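Local coordinates for protein probable transcriptional regulator (Pseudomonas aeruginosa, PDB 2FBI) that probably regulates transcription as a MarR-family dimer, binding DNA through the winged helix-turn-helix domain of each subunit, at the interface of chains A and B. Residues are numbered along the deposited sequence; one frame, centred on the assembly and turned at random. Chains: chain A/B, probable transcriptional regulator.

Contact 1: the interface of chains A and B. Residues chain A 10, 14, 134, 137-138; chain B 17-18, 20-21, 130.
A:Leu137 and B:Leu130 meet with no flat group between them: neither a ring nor a guanidinium takes part in this patch, and B:Arg18, whose side chain ends in one, touches A:Leu14 through its base, the extended arm leading away. Much of the packing is between leucine methyls and alanine CB atoms, or against backbone. A:Leu137 CD2 touches B:Leu130 CD2 at 3.6 Å, the two side chains crossing at about a right angle. Both have CG anti to the backbone N (chi1 -172° for A:Leu137), and the CD2 branches meet. A:Leu10 CD1 lies 3.8 Å from the same methyl, B:Leu130 CD2, while A:Leu10 CD2 rests on B:Ala21 CB. On the other branch of B:Leu130, CD1 faces A:Leu134 CD2. That methyl, A:Leu134 CD2, also packs 3.7 Å from B:Ala17 CB, and the small alanine side chain may allow close approach of the helices. B:Ala20 CB sits 3.5 Å from A:Leu137 O and 3.7 Å from A:Lys138 CA, against the backbone itself. A:Lys138 lays its CG alongside the backbone of B:Ala17. No polar bond crosses the patch. Helices 10-22 and 124-138 of both chains supply these residues, the terminal helices that form the dimerisation region of MarR proteins.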
# COMPACT_ATOMS: atom_id res chain seq x y z
N LEU A 10 5.69 0.52 11.17
CA LEU A 10 6.31 1.04 9.95
C LEU A 10 5.45 0.82 8.70
O LEU A 10 5.26 1.71 7.88
CB LEU A 10 7.63 0.33 9.69
CG LEU A 10 8.39 0.82 8.45
CD1 LEU A 10 8.71 2.31 8.59
CD2 LEU A 10 9.70 0.01 8.21
N LEU A 14 3.61 3.56 6.47
CA LEU A 14 3.86 3.72 5.01
C LEU A 14 2.58 3.84 4.17
O LEU A 14 2.50 4.64 3.26
CB LEU A 14 4.66 2.51 4.48
CG LEU A 14 6.16 2.62 4.84
CD1 LEU A 14 6.86 1.25 4.92
CD2 LEU A 14 6.84 3.53 3.87
N LEU A 134 13.28 6.27 1.52
CA LEU A 134 12.46 5.19 1.02
C LEU A 134 13.23 4.36 -0.03
O LEU A 134 13.09 3.16 -0.09
CB LEU A 134 11.19 5.75 0.38
CG LEU A 134 10.08 6.35 1.28
CD1 LEU A 134 9.11 7.06 0.38
CD2 LEU A 134 9.40 5.26 2.10
N LEU A 137 15.28 2.13 2.06
CA LEU A 137 14.49 1.04 2.66
C LEU A 137 14.22 -0.11 1.68
O LEU A 137 14.13 -1.25 2.09
CB LEU A 137 13.16 1.55 3.25
CG LEU A 137 12.31 0.57 4.08
CD1 LEU A 137 13.10 0.02 5.28
CD2 LEU A 137 11.07 1.28 4.59
N LYS A 138 14.02 0.21 0.42
CA LYS A 138 13.77 -0.81 -0.57
C LYS A 138 14.99 -1.73 -0.71
O LYS A 138 14.84 -2.91 -0.99
CB LYS A 138 13.44 -0.20 -1.92
CG LYS A 138 12.30 0.82 -1.89
CD LYS A 138 11.66 0.94 -3.21
CE LYS A 138 12.57 0.61 -4.37
NZ LYS A 138 12.10 1.27 -5.61
N ALA B 17 8.81 0.36 -0.88
CA ALA B 17 9.41 0.33 0.45
C ALA B 17 8.64 -0.54 1.44
O ALA B 17 9.26 -1.26 2.23
CB ALA B 17 9.65 1.73 1.00
N ARG B 18 7.30 -0.51 1.39
CA ARG B 18 6.50 -1.35 2.28
C ARG B 18 6.65 -2.86 1.94
O ARG B 18 6.60 -3.70 2.84
CB ARG B 18 4.99 -0.94 2.25
CG ARG B 18 4.07 -1.83 3.13
CD ARG B 18 2.51 -1.75 2.77
NE ARG B 18 1.74 -2.72 3.56
CZ ARG B 18 1.34 -3.91 3.10
NH1 ARG B 18 1.64 -4.30 1.86
NH2 ARG B 18 0.64 -4.72 3.86
N ALA B 20 9.37 -4.30 0.57
CA ALA B 20 10.65 -4.53 1.27
C ALA B 20 10.52 -4.86 2.78
O ALA B 20 10.90 -5.94 3.21
CB ALA B 20 11.59 -3.40 1.02
N ALA B 21 9.90 -3.98 3.58
CA ALA B 21 9.71 -4.27 4.99
C ALA B 21 8.85 -5.47 5.28
O ALA B 21 9.13 -6.20 6.25
CB ALA B 21 9.11 -3.01 5.73
N LEU B 130 12.75 8.15 9.19
CA LEU B 130 11.77 7.77 8.22
C LEU B 130 10.34 7.90 8.82
O LEU B 130 9.46 8.48 8.19
CB LEU B 130 12.01 6.33 7.70
CG LEU B 130 10.88 5.84 6.79
CD1 LEU B 130 10.79 6.78 5.55
CD2 LEU B 130 11.05 4.37 6.40

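Contact 2: the interface of chains A and B. Residues chain A 7-11; chain B 39, 43, 111-112, 115.
B:Arg43 turns its guanidinium end-on to the backbone carbonyl of A:Arg7, in the MarR-family dimer where the N-terminal arm of one chain lies across the other. B:Arg43 NH1 donates to A:Arg7 O at 2.8 Å and B:Arg43 NH2 to the same O at 3.1 Å. The oxygen lies in the guanidinium plane, and the two nitrogens approach it from opposite faces of the carbonyl plane. A water next to A:Arg7 N also links to B:Arg43 NH2. The A:Arg7 CG lies in the cleft of N and C (chi1 39°), and a bend at chi2 accompanies its placement between B:Arg43 and B:Met111. Its guanidinium is sandwiched: B:Arg43 CZ lies over one face, with the two planes 34° apart, and B:Met111 CB presses on the opposite face, both offset toward the rim. At the edge A:Arg7 NH1 points at B:Trp39 CZ2, 3.3 Å away, tip to tip and nearly coplanar with the indole. A:Arg7 NH2 and B:Arg43 NH1 come close without a hydrogen bond; B:Glu112 OE1, 5.6 Å from A:Arg7 NE, may ease the repulsion of the like charges. B:Tyr115 stands across A:Arg7 at about a right angle, its ring edge toward NH2. The hydroxyl B:Tyr115 OH accepts from A:Leu10 N at 2.9 Å (132° at H), meeting the first N-H of helix 10-22, whose positive end could polarise the phenol oxygen. A:Leu10 CB packs on the ring edge at B:Tyr115 CE2, 3.7 Å away.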
# COMPACT_ATOMS: atom_id res chain seq x y z
N ARG A 7 5.67 -0.50 19.86
CA ARG A 7 6.24 -0.39 18.46
C ARG A 7 5.22 0.09 17.40
O ARG A 7 4.41 -0.71 16.92
CB ARG A 7 6.88 -1.72 18.03
CG ARG A 7 6.14 -2.97 18.45
CD ARG A 7 6.09 -3.96 17.30
NE ARG A 7 5.10 -5.02 17.49
CZ ARG A 7 4.40 -5.58 16.49
NH1 ARG A 7 3.53 -6.55 16.76
NH2 ARG A 7 4.55 -5.18 15.24
N PRO A 8 5.25 1.40 17.05
CA PRO A 8 4.42 1.85 15.92
C PRO A 8 4.72 1.04 14.64
O PRO A 8 5.82 0.43 14.52
CB PRO A 8 4.79 3.35 15.75
CG PRO A 8 6.00 3.56 16.57
CD PRO A 8 5.98 2.52 17.67
N SER A 9 3.74 0.95 13.76
CA SER A 9 3.83 0.06 12.63
C SER A 9 4.42 0.84 11.50
O SER A 9 3.79 1.78 10.97
CB SER A 9 2.47 -0.47 12.26
OG SER A 9 2.56 -1.23 11.07
N LEU A 10 5.69 0.52 11.17
CA LEU A 10 6.31 1.04 9.95
C LEU A 10 5.45 0.82 8.70
O LEU A 10 5.26 1.71 7.88
CB LEU A 10 7.63 0.33 9.69
CG LEU A 10 8.39 0.82 8.45
CD1 LEU A 10 8.71 2.31 8.59
CD2 LEU A 10 9.70 0.01 8.21
N THR A 11 4.97 -0.41 8.54
CA THR A 11 4.30 -0.74 7.31
C THR A 11 2.87 -0.13 7.23
O THR A 11 2.45 0.33 6.15
CB THR A 11 4.18 -2.26 7.19
OG1 THR A 11 3.56 -2.74 8.36
CG2 THR A 11 5.58 -2.97 7.04
N TRP B 39 -3.95 -8.61 10.36
CA TRP B 39 -2.96 -8.15 11.32
C TRP B 39 -3.07 -6.59 11.47
O TRP B 39 -2.95 -6.08 12.58
CB TRP B 39 -1.55 -8.56 10.88
CG TRP B 39 -0.48 -8.13 11.92
CD1 TRP B 39 0.57 -7.24 11.74
CD2 TRP B 39 -0.45 -8.50 13.32
NE1 TRP B 39 1.26 -7.09 12.95
CE2 TRP B 39 0.65 -7.84 13.92
CE3 TRP B 39 -1.26 -9.34 14.11
CZ2 TRP B 39 0.99 -8.03 15.28
CZ3 TRP B 39 -0.95 -9.50 15.47
CH2 TRP B 39 0.17 -8.83 16.04
N ARG B 43 -3.80 -4.87 14.87
CA ARG B 43 -2.90 -3.81 15.34
C ARG B 43 -3.63 -2.51 15.71
O ARG B 43 -3.30 -1.88 16.71
CB ARG B 43 -1.87 -3.45 14.27
CG ARG B 43 -0.73 -4.45 14.09
CD ARG B 43 0.24 -4.23 15.20
NE ARG B 43 1.48 -3.63 14.75
CZ ARG B 43 2.24 -2.83 15.50
NH1 ARG B 43 3.36 -2.39 15.01
NH2 ARG B 43 1.87 -2.45 16.72
N MET B 111 7.27 -10.22 16.17
CA MET B 111 7.25 -8.97 15.41
C MET B 111 8.33 -7.96 15.89
O MET B 111 8.86 -7.18 15.09
CB MET B 111 5.83 -8.35 15.31
CG MET B 111 4.72 -9.25 14.70
SD MET B 111 4.71 -9.68 12.92
CE MET B 111 6.00 -10.88 12.89
N GLU B 112 8.65 -7.99 17.19
CA GLU B 112 9.77 -7.19 17.73
C GLU B 112 11.13 -7.63 17.13
O GLU B 112 11.92 -6.79 16.67
CB GLU B 112 9.73 -7.22 19.26
CG GLU B 112 10.93 -6.56 20.04
CD GLU B 112 11.17 -5.09 19.70
OE1 GLU B 112 10.18 -4.33 19.71
OE2 GLU B 112 12.35 -4.71 19.42
N TYR B 115 11.46 -6.38 13.69
CA TYR B 115 11.85 -4.96 13.72
C TYR B 115 13.32 -4.74 14.09
O TYR B 115 13.96 -3.86 13.56
CB TYR B 115 10.94 -4.12 14.67
CG TYR B 115 9.73 -3.59 13.95
CD1 TYR B 115 8.47 -4.08 14.25
CD2 TYR B 115 9.87 -2.65 12.90
CE1 TYR B 115 7.33 -3.60 13.57
CE2 TYR B 115 8.76 -2.19 12.21
CZ TYR B 115 7.49 -2.67 12.55
OH TYR B 115 6.39 -2.23 11.86
O HOH W 1 2.70 -0.55 19.25

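Contact 3: the interface of chains A and B. Residues chain A 18, 40, 44, 59-61; chain B 11-12, 15-16.
The helix-turn-helix of chain A meets helix 10-22 of chain B at the turn after helix 53-59, where B:Gln16 donates from its amide NE2 to A:Gln59 O at 3.0 Å (154° at H). The amide is carried there by a chain extended beyond CG, and the donor approaches tilted from the carbonyl plane. The bond gives a partner to a carbonyl at the C-terminal end of that helix. B:Gln16 CG also lies 3.8 Å from A:Cys61 SG. One turn earlier, B:Leu12 has CG anti to the backbone N (chi1 -177°) and splits its branches: B:Leu12 CD2 abuts A:Ile44 CD1 at 3.5 Å, the two side chains crossing at about a right angle, while CD1 rests near A:Arg40 CD and A:Gln59 O. B:Leu15 wedges between two arginines. B:Leu15 CD2 sits over one face of the A:Arg40 guanidinium, offset toward the rim, and touches A:Arg18 NE at 3.5 Å; CD1 faces A:Arg18 CD. A:Arg40 is anchored within its own chain. A:Arg40 NE donates to A:Ala60 O at 2.9 Å, nearly along the C=O axis and close to the guanidinium plane, and A:Arg40 NH1 to A:Cys61 O at 2.8 Å, which fixes the rotation of the group. A:Arg40 thus ties helix 36-48 to the segment between helix 53-59 and helix 64-76, the probable DNA-recognition helix, so that the partner's N-terminal helix packs directly against the DNA-binding domain.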
# COMPACT_ATOMS: atom_id res chain seq x y z
N ARG A 18 0.88 7.03 2.30
CA ARG A 18 0.52 6.94 0.89
C ARG A 18 -0.95 7.40 0.64
O ARG A 18 -1.23 7.97 -0.42
CB ARG A 18 0.72 5.50 0.33
CG ARG A 18 0.30 5.32 -1.15
CD ARG A 18 0.06 3.81 -1.61
NE ARG A 18 -0.46 3.74 -2.98
CZ ARG A 18 -1.75 3.58 -3.28
NH1 ARG A 18 -2.67 3.48 -2.33
NH2 ARG A 18 -2.14 3.52 -4.54
N ARG A 40 -0.29 3.01 -11.96
CA ARG A 40 1.00 2.35 -11.56
C ARG A 40 1.62 1.57 -12.67
O ARG A 40 2.83 1.61 -12.87
CB ARG A 40 0.88 1.43 -10.32
CG ARG A 40 0.48 2.23 -9.10
CD ARG A 40 0.81 1.62 -7.72
NE ARG A 40 0.16 0.34 -7.48
CZ ARG A 40 -1.07 0.16 -7.01
NH1 ARG A 40 -1.49 -1.09 -6.82
NH2 ARG A 40 -1.91 1.19 -6.77
N ILE A 44 5.10 2.50 -14.64
CA ILE A 44 6.28 1.57 -14.74
C ILE A 44 6.62 1.26 -16.17
O ILE A 44 7.76 1.21 -16.56
CB ILE A 44 6.00 0.23 -13.96
CG1 ILE A 44 6.07 0.51 -12.45
CG2 ILE A 44 7.04 -0.87 -14.35
CD1 ILE A 44 5.05 -0.24 -11.72
N GLN A 59 6.77 -5.05 -9.62
CA GLN A 59 7.25 -3.69 -9.52
C GLN A 59 6.12 -2.71 -9.27
O GLN A 59 6.30 -1.74 -8.51
CB GLN A 59 7.92 -3.34 -10.83
CG GLN A 59 9.08 -4.24 -11.12
CD GLN A 59 10.23 -3.43 -11.50
OE1 GLN A 59 10.30 -2.26 -11.13
NE2 GLN A 59 11.18 -4.02 -12.22
N ALA A 60 4.98 -3.00 -9.90
CA ALA A 60 3.79 -2.15 -9.89
C ALA A 60 3.00 -2.38 -8.67
O ALA A 60 2.00 -1.67 -8.45
CB ALA A 60 2.90 -2.43 -11.12
N CYS A 61 3.43 -3.36 -7.88
CA CYS A 61 2.78 -3.68 -6.63
C CYS A 61 1.28 -3.92 -6.89
O CYS A 61 0.41 -3.14 -6.44
CB CYS A 61 3.05 -2.56 -5.62
SG CYS A 61 4.76 -2.53 -5.00
N THR B 11 4.27 7.78 -4.37
CA THR B 11 3.32 6.82 -3.87
C THR B 11 3.69 5.36 -4.27
O THR B 11 3.52 4.43 -3.45
CB THR B 11 1.93 7.14 -4.43
OG1 THR B 11 2.04 7.21 -5.83
CG2 THR B 11 1.37 8.51 -3.90
N LEU B 12 4.09 5.12 -5.52
CA LEU B 12 4.61 3.78 -5.86
C LEU B 12 5.83 3.44 -4.99
O LEU B 12 5.90 2.35 -4.43
CB LEU B 12 4.91 3.67 -7.37
CG LEU B 12 5.41 2.37 -8.04
CD1 LEU B 12 4.68 1.13 -7.55
CD2 LEU B 12 5.19 2.56 -9.58
N LEU B 15 4.94 2.22 -1.52
CA LEU B 15 4.42 0.89 -1.60
C LEU B 15 5.55 -0.20 -1.83
O LEU B 15 5.54 -1.26 -1.20
CB LEU B 15 3.42 0.93 -2.74
CG LEU B 15 2.08 0.23 -2.74
CD1 LEU B 15 1.30 0.18 -1.38
CD2 LEU B 15 1.20 0.77 -3.87
N GLN B 16 6.52 0.10 -2.67
CA GLN B 16 7.75 -0.75 -2.81
C GLN B 16 8.58 -0.80 -1.53
O GLN B 16 8.96 -1.88 -1.08
CB GLN B 16 8.59 -0.27 -3.99
CG GLN B 16 7.87 -0.30 -5.35
CD GLN B 16 8.64 0.47 -6.42
OE1 GLN B 16 9.29 1.45 -6.14
NE2 GLN B 16 8.50 0.05 -7.67

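Contact 1 lies about 12 Å from each of the other two, between C-alpha centres, and contacts 2 and 3 are about 21 Å apart. Helix 10-22 runs through all three: A:Leu10 belongs to both contact 1 and contact 2, and in contact 3 the chain B copy docks, with A:Arg18 of the chain A copy beside it. Contact 1 joins the dimerisation helices, whereas contacts 2 and 3 each bring an N-terminal segment onto the partner's helix 36-48, together with helix 98-122 in contact 2 and the turn after helix 53-59 in contact 3. With every contact repeated by the two-fold, dimerisation probably constrains DNA-binding domain spacing and orientation.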